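Local coordinates for xylose isomerase-like TIM barrel domain-containing protein (Parabacteroides distasonis, PDB 4KW2) that is of unknown function but has the xylose isomerase-like TIM-barrel fold, consistent with a sugar isomerase or a related enzyme, at residues A[28-33]-A[240-245]; A[176-181]-A[202-207]. All coordinates share one frame; numbering follows the deposited sequence. Where two conformers were deposited one is given.

Contact 1. Residues A[28-33]-A[240-245]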
loop_
_atom_site.group_PDB
_atom_site.type_symbol
_atom_site.label_atom_id
_atom_site.label_comp_id
_atom_site.label_asym_id
_atom_site.label_seq_id
_atom_site.Cartn_x
_atom_site.Cartn_y
_atom_site.Cartn_z
ATOM N N THR A 28 -13.305 -8.827 9.589
ATOM C CA THR A 28 -13.429 -10.008 8.732
ATOM C C THR A 28 -12.764 -9.784 7.365
ATOM O O THR A 28 -12.417 -10.743 6.683
ATOM C CB THR A 28 -14.897 -10.446 8.560
ATOM O OG1 THR A 28 -15.671 -9.371 8.020
ATOM C CG2 THR A 28 -15.495 -10.857 9.904
ATOM N N TRP A 29 -12.567 -8.525 6.978
ATOM C CA TRP A 29 -11.804 -8.201 5.762
ATOM C C TRP A 29 -10.448 -8.922 5.711
ATOM O O TRP A 29 -9.954 -9.257 4.636
ATOM C CB TRP A 29 -11.599 -6.684 5.631
ATOM C CG TRP A 29 -10.893 -6.336 4.381
ATOM C CD1 TRP A 29 -9.615 -5.890 4.268
ATOM C CD2 TRP A 29 -11.401 -6.452 3.045
ATOM N NE1 TRP A 29 -9.292 -5.710 2.947
ATOM C CE2 TRP A 29 -10.371 -6.050 2.172
ATOM C CE3 TRP A 29 -12.626 -6.856 2.505
ATOM C CZ2 TRP A 29 -10.529 -6.030 0.781
ATOM C CZ3 TRP A 29 -12.787 -6.841 1.132
ATOM C CH2 TRP A 29 -11.739 -6.433 0.280
ATOM N N THR A 30 -9.861 -9.149 6.879
ATOM C CA THR A 30 -8.638 -9.937 7.017
ATOM C C THR A 30 -8.669 -11.212 6.183
ATOM O O THR A 30 -7.669 -11.588 5.568
ATOM C CB THR A 30 -8.428 -10.308 8.498
ATOM O OG1 THR A 30 -8.278 -9.106 9.262
ATOM C CG2 THR A 30 -7.200 -11.188 8.695
ATOM N N PHE A 31 -9.824 -11.871 6.166
ATOM C CA PHE A 31 -9.986 -13.150 5.476
ATOM C C PHE A 31 -11.040 -13.061 4.375
ATOM O O PHE A 31 -11.843 -13.982 4.204
ATOM C CB PHE A 31 -10.388 -14.228 6.490
ATOM C CG PHE A 31 -9.358 -14.477 7.558
ATOM C CD1 PHE A 31 -8.190 -15.165 7.261
ATOM C CD2 PHE A 31 -9.562 -14.044 8.854
ATOM C CE1 PHE A 31 -7.239 -15.403 8.236
ATOM C CE2 PHE A 31 -8.618 -14.284 9.834
ATOM C CZ PHE A 31 -7.454 -14.963 9.524
ATOM N N HIS A 32 -11.034 -11.962 3.620
ATOM C CA HIS A 32 -12.085 -11.715 2.628
ATOM C C HIS A 32 -12.057 -12.708 1.469
ATOM O O HIS A 32 -13.053 -12.843 0.754
ATOM C CB HIS A 32 -12.048 -10.277 2.106
ATOM C CG HIS A 32 -10.834 -9.948 1.296
ATOM N ND1 HIS A 32 -9.705 -9.382 1.847
ATOM C CD2 HIS A 32 -10.580 -10.087 -0.026
ATOM C CE1 HIS A 32 -8.803 -9.195 0.901
ATOM N NE2 HIS A 32 -9.310 -9.613 -0.245
ATOM N N ASN A 33 -10.926 -13.398 1.295
ATOM C CA ASN A 33 -10.735 -14.490 0.334
ATOM C C ASN A 33 -11.378 -15.803 0.775
ATOM O O ASN A 33 -11.391 -16.782 0.031
ATOM C CB ASN A 33 -9.228 -14.728 0.095
ATOM C CG ASN A 33 -8.462 -15.080 1.369
ATOM O OD1 ASN A 33 -8.541 -14.375 2.376
ATOM N ND2 ASN A 33 -7.695 -16.161 1.317
ATOM N N SER A 240 -10.432 -3.169 16.811
ATOM C CA SER A 240 -10.790 -3.999 15.684
ATOM C C SER A 240 -9.560 -4.186 14.799
ATOM O O SER A 240 -9.111 -3.244 14.132
ATOM C CB SER A 240 -11.929 -3.339 14.916
ATOM O OG SER A 240 -12.560 -4.277 14.081
ATOM N N ILE A 241 -9.013 -5.398 14.800
ATOM C CA ILE A 241 -7.743 -5.650 14.140
ATOM C C ILE A 241 -7.896 -6.239 12.735
ATOM O O ILE A 241 -8.799 -7.033 12.452
ATOM C CB ILE A 241 -6.807 -6.544 14.990
ATOM C CG1 ILE A 241 -7.260 -8.005 14.999
ATOM C CG2 ILE A 241 -6.719 -6.019 16.419
ATOM C CD1 ILE A 241 -6.139 -8.972 14.697
ATOM N N GLU A 242 -6.995 -5.822 11.858
ATOM C CA GLU A 242 -6.875 -6.379 10.525
ATOM C C GLU A 242 -5.409 -6.743 10.358
ATOM O O GLU A 242 -4.529 -6.073 10.914
ATOM C CB GLU A 242 -7.308 -5.331 9.489
ATOM C CG GLU A 242 -7.450 -5.833 8.054
ATOM C CD GLU A 242 -6.153 -5.830 7.255
ATOM O OE1 GLU A 242 -5.159 -5.178 7.656
ATOM O OE2 GLU A 242 -6.134 -6.497 6.203
ATOM N N TYR A 243 -5.140 -7.810 9.619
ATOM C CA TYR A 243 -3.778 -8.105 9.207
ATOM C C TYR A 243 -3.745 -8.752 7.835
ATOM O O TYR A 243 -4.768 -9.202 7.325
ATOM C CB TYR A 243 -3.054 -8.965 10.255
ATOM C CG TYR A 243 -3.531 -10.397 10.427
ATOM C CD1 TYR A 243 -4.538 -10.715 11.330
ATOM C CD2 TYR A 243 -2.935 -11.442 9.725
ATOM C CE1 TYR A 243 -4.953 -12.023 11.518
ATOM C CE2 TYR A 243 -3.347 -12.756 9.902
ATOM C CZ TYR A 243 -4.355 -13.039 10.804
ATOM O OH TYR A 243 -4.756 -14.338 10.997
ATOM N N ASP A 244 -2.561 -8.771 7.238
ATOM C CA ASP A 244 -2.360 -9.417 5.953
ATOM C C ASP A 244 -2.198 -10.911 6.188
ATOM O O ASP A 244 -1.143 -11.355 6.640
ATOM C CB ASP A 244 -1.119 -8.844 5.268
ATOM C CG ASP A 244 -1.014 -9.246 3.810
ATOM O OD1 ASP A 244 -1.544 -10.319 3.438
ATOM O OD2 ASP A 244 -0.397 -8.483 3.037
ATOM N N ASP A 245 -3.234 -11.687 5.871
ATOM C CA ASP A 245 -3.228 -13.120 6.178
ATOM C C ASP A 245 -2.369 -13.929 5.220
ATOM O O ASP A 245 -2.206 -15.126 5.410
ATOM C CB ASP A 245 -4.650 -13.703 6.243
ATOM C CG ASP A 245 -5.325 -13.790 4.883
ATOM O OD1 ASP A 245 -5.131 -12.878 4.052
ATOM O OD2 ASP A 245 -6.069 -14.766 4.656
HETATM O O HOH W 1 -5.633 -10.111 4.835
#
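Thr-30 and Glu-242 bring the two backbones closest, with CA atoms 5.3 Å apart: a 3-10 turn, 28-30, lies against the chain just leaving strand 238-241. The link between them is thin. Tyr-243 N gives a weak hydrogen bond to Thr-30 OG1 (3.4 Å), whose stronger partner is Gln-27 O. A water bridges Thr-30 O (2.6 Å) and Tyr-243 O and accepts from Asp-245 N. Thr-30 sets OG1 beside its own backbone N (chi1 -62°), which sends the methyl CG2 over one face of the Tyr-243 ring, 3.8 Å from its centroid in a CH-pi contact. The same methyl also lies over one face of the Phe-31 ring, toward its rim. The Phe-31 ring stands almost perpendicular to that of Tyr-243 (planes at 87°) in an oblique pairing, its CZ close against Tyr-243 OH at 3.1 Å, while CD1 meets Asp-245 OD2 at 3.4 Å. A serine in place of Phe-31 would probably open a gap beside the Tyr-243 ring and leave that ring freer to shift. The contact lies at the C-terminal mouth of the TIM barrel, where the loop after the first strand packs on the chain leaving the eighth, next to the seam that closes the sheet.

Contact 2. Residues A[176-181]-A[202-207]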
loop_
_atom_site.group_PDB
_atom_site.type_symbol
_atom_site.label_atom_id
_atom_site.label_comp_id
_atom_site.label_asym_id
_atom_site.label_seq_id
_atom_site.Cartn_x
_atom_site.Cartn_y
_atom_site.Cartn_z
ATOM N N ALA A 176 -11.465 5.413 15.119
ATOM C CA ALA A 176 -10.115 5.961 14.996
ATOM C C ALA A 176 -9.178 4.968 14.329
ATOM O O ALA A 176 -9.112 3.812 14.730
ATOM C CB ALA A 176 -9.581 6.327 16.369
ATOM N N ASP A 177 -8.449 5.429 13.318
ATOM C CA ASP A 177 -7.428 4.617 12.666
ATOM C C ASP A 177 -6.106 4.759 13.393
ATOM O O ASP A 177 -5.614 5.868 13.584
ATOM C CB ASP A 177 -7.248 5.031 11.204
ATOM C CG ASP A 177 -8.296 4.429 10.291
ATOM O OD1 ASP A 177 -9.301 3.871 10.790
ATOM O OD2 ASP A 177 -8.115 4.512 9.061
ATOM N N ILE A 178 -5.545 3.633 13.814
ATOM C CA ILE A 178 -4.204 3.608 14.369
ATOM C C ILE A 178 -3.289 3.348 13.191
ATOM O O ILE A 178 -3.275 2.240 12.647
ATOM C CB ILE A 178 -4.037 2.508 15.430
ATOM C CG1 ILE A 178 -5.122 2.635 16.508
ATOM C CG2 ILE A 178 -2.643 2.558 16.036
ATOM C CD1 ILE A 178 -5.285 4.027 17.078
ATOM N N GLY A 179 -2.550 4.381 12.790
ATOM C CA GLY A 179 -1.741 4.335 11.580
ATOM C C GLY A 179 -0.526 3.441 11.717
ATOM O O GLY A 179 -0.649 2.217 11.754
ATOM N N HIS A 180 0.652 4.053 11.769
ATOM C CA HIS A 180 1.895 3.312 11.934
ATOM C C HIS A 180 2.461 3.647 13.304
ATOM O O HIS A 180 3.138 4.655 13.489
ATOM C CB HIS A 180 2.885 3.629 10.810
ATOM C CG HIS A 180 2.762 2.721 9.624
ATOM N ND1 HIS A 180 3.323 1.462 9.590
ATOM C CD2 HIS A 180 2.144 2.890 8.430
ATOM C CE1 HIS A 180 3.057 0.894 8.427
ATOM N NE2 HIS A 180 2.341 1.738 7.706
ATOM N N TRP A 181 2.136 2.787 14.258
ATOM C CA TRP A 181 2.523 2.950 15.645
ATOM C C TRP A 181 3.984 2.513 15.836
ATOM O O TRP A 181 4.322 1.382 15.481
ATOM C CB TRP A 181 1.614 2.076 16.503
ATOM C CG TRP A 181 1.953 2.122 17.935
ATOM C CD1 TRP A 181 2.835 1.316 18.607
ATOM C CD2 TRP A 181 1.429 3.032 18.891
ATOM N NE1 TRP A 181 2.888 1.676 19.931
ATOM C CE2 TRP A 181 2.031 2.726 20.133
ATOM C CE3 TRP A 181 0.504 4.079 18.820
ATOM C CZ2 TRP A 181 1.741 3.433 21.293
ATOM C CZ3 TRP A 181 0.210 4.772 19.969
ATOM C CH2 TRP A 181 0.827 4.447 21.193
ATOM N N ALA A 202 -11.233 1.428 17.510
ATOM C CA ALA A 202 -9.895 1.672 16.996
ATOM C C ALA A 202 -9.563 0.612 15.953
ATOM O O ALA A 202 -9.539 -0.572 16.258
ATOM C CB ALA A 202 -8.882 1.639 18.125
ATOM N N HIS A 203 -9.313 1.049 14.722
ATOM C CA HIS A 203 -8.881 0.159 13.646
ATOM C C HIS A 203 -7.372 -0.005 13.647
ATOM O O HIS A 203 -6.642 0.954 13.427
ATOM C CB HIS A 203 -9.303 0.719 12.288
ATOM C CG HIS A 203 -10.708 0.395 11.909
ATOM N ND1 HIS A 203 -11.216 0.663 10.656
ATOM C CD2 HIS A 203 -11.708 -0.192 12.604
ATOM C CE1 HIS A 203 -12.474 0.264 10.601
ATOM N NE2 HIS A 203 -12.797 -0.257 11.770
ATOM N N LEU A 204 -6.914 -1.222 13.905
ATOM C CA LEU A 204 -5.520 -1.596 13.690
ATOM C C LEU A 204 -5.415 -2.265 12.339
ATOM O O LEU A 204 -5.949 -3.359 12.144
ATOM C CB LEU A 204 -5.042 -2.576 14.757
ATOM C CG LEU A 204 -4.308 -1.998 15.955
ATOM C CD1 LEU A 204 -5.133 -0.893 16.596
ATOM C CD2 LEU A 204 -4.018 -3.121 16.938
ATOM N N LYS A 205 -4.734 -1.604 11.409
ATOM C CA LYS A 205 -4.501 -2.141 10.077
ATOM C C LYS A 205 -3.111 -2.769 10.028
ATOM O O LYS A 205 -2.190 -2.286 10.679
ATOM C CB LYS A 205 -4.609 -1.020 9.045
ATOM C CG LYS A 205 -4.606 -1.479 7.598
ATOM C CD LYS A 205 -4.935 -0.318 6.666
ATOM C CE LYS A 205 -4.524 -0.601 5.226
ATOM N NZ LYS A 205 -5.214 -1.796 4.665
ATOM N N ASP A 206 -2.971 -3.842 9.254
ATOM C CA ASP A 206 -1.687 -4.513 9.050
ATOM C C ASP A 206 -0.962 -4.782 10.364
ATOM O O ASP A 206 0.194 -4.404 10.542
ATOM C CB ASP A 206 -0.808 -3.706 8.090
ATOM C CG ASP A 206 -1.355 -3.707 6.672
ATOM O OD1 ASP A 206 -1.715 -4.797 6.170
ATOM O OD2 ASP A 206 -1.432 -2.619 6.062
ATOM N N LEU A 207 -1.665 -5.441 11.277
ATOM C CA LEU A 207 -1.108 -5.787 12.565
ATOM C C LEU A 207 0.079 -6.700 12.345
ATOM O O LEU A 207 -0.001 -7.628 11.551
ATOM C CB LEU A 207 -2.149 -6.486 13.445
ATOM C CG LEU A 207 -1.666 -6.885 14.841
ATOM C CD1 LEU A 207 -1.169 -5.667 15.593
ATOM C CD2 LEU A 207 -2.769 -7.583 15.611
#
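Ala-176 and His-203 meet in the backbone ladder between strands 172-178 and 199-204, which run parallel with their short segments turned 29° from each other. His-203 bonds through both its N and its O: its N donates to Ala-176 O (2.8 Å), and its O accepts from Ile-178 N (2.9 Å). One residue thus bridges two positions, two apart, on the neighbouring strand, which is the usual parallel pattern. Ala-176 O also receives a CA-H...O contact from Ala-202 CA, at 3.2 Å.

The apolar contacts lie on the face of the sheet that carries Ala-176, Ile-178, Ala-202 and Leu-204. Ile-178 and Leu-204 run side by side and point the same way, the CG1 branch of Ile-178 touching Leu-204 CD1 at 3.5 Å. Ile-178 has CG1 anti to its carbonyl carbon (chi1 -53°), and from there the same atom also meets the Ala-202 methyl, 4.2 Å away at CB. Phe-226 of helix 222-232 packs on both Ile-178 and Leu-204 from outside the barrel.

Polar groups occupy the other face. Asp-177 OD1 sits 3.5 Å from His-203 CB and 3.7 Å from ND1, approaching the ring obliquely; the carboxylate and imidazole planes are only 22° apart. Asp-177 and His-203 pack here without a hydrogen bond between their side chains. His-203 is held instead at its far end, where NE2 hydrogen-bonds to Glu-52 OE2 inside the barrel, which limits how the ring can turn.

The chemistry splits cleanly: an oily side for the helix layer, and acids and a histidine turned inward near the C-terminal ends of the strands, where TIM barrels place their active sites, consistent with a catalytic pocket here.

Both contacts belong to one closed barrel and share a seam: strands 199-204 and 238-241 are neighbours, and Glu-242 N probably hydrogen-bonds to Leu-204 O (2.7 Å), as Ser-240 N does to Ala-202 O. Contact 2 is nested within the chain loop that contact 1 closes, and their centres lie about 13 Å apart. Contact 1 is the more buried, yet it joins loop to strand end through aromatic and methyl packing and a water; contact 2, only partly buried, is a regular strand pairing held by backbone bonds. A second subunit packs near contact 1, whereas no other chain of the assembly touches contact 2. Glu-242 OE1, bonded to Asp-206 N, ties their loops together.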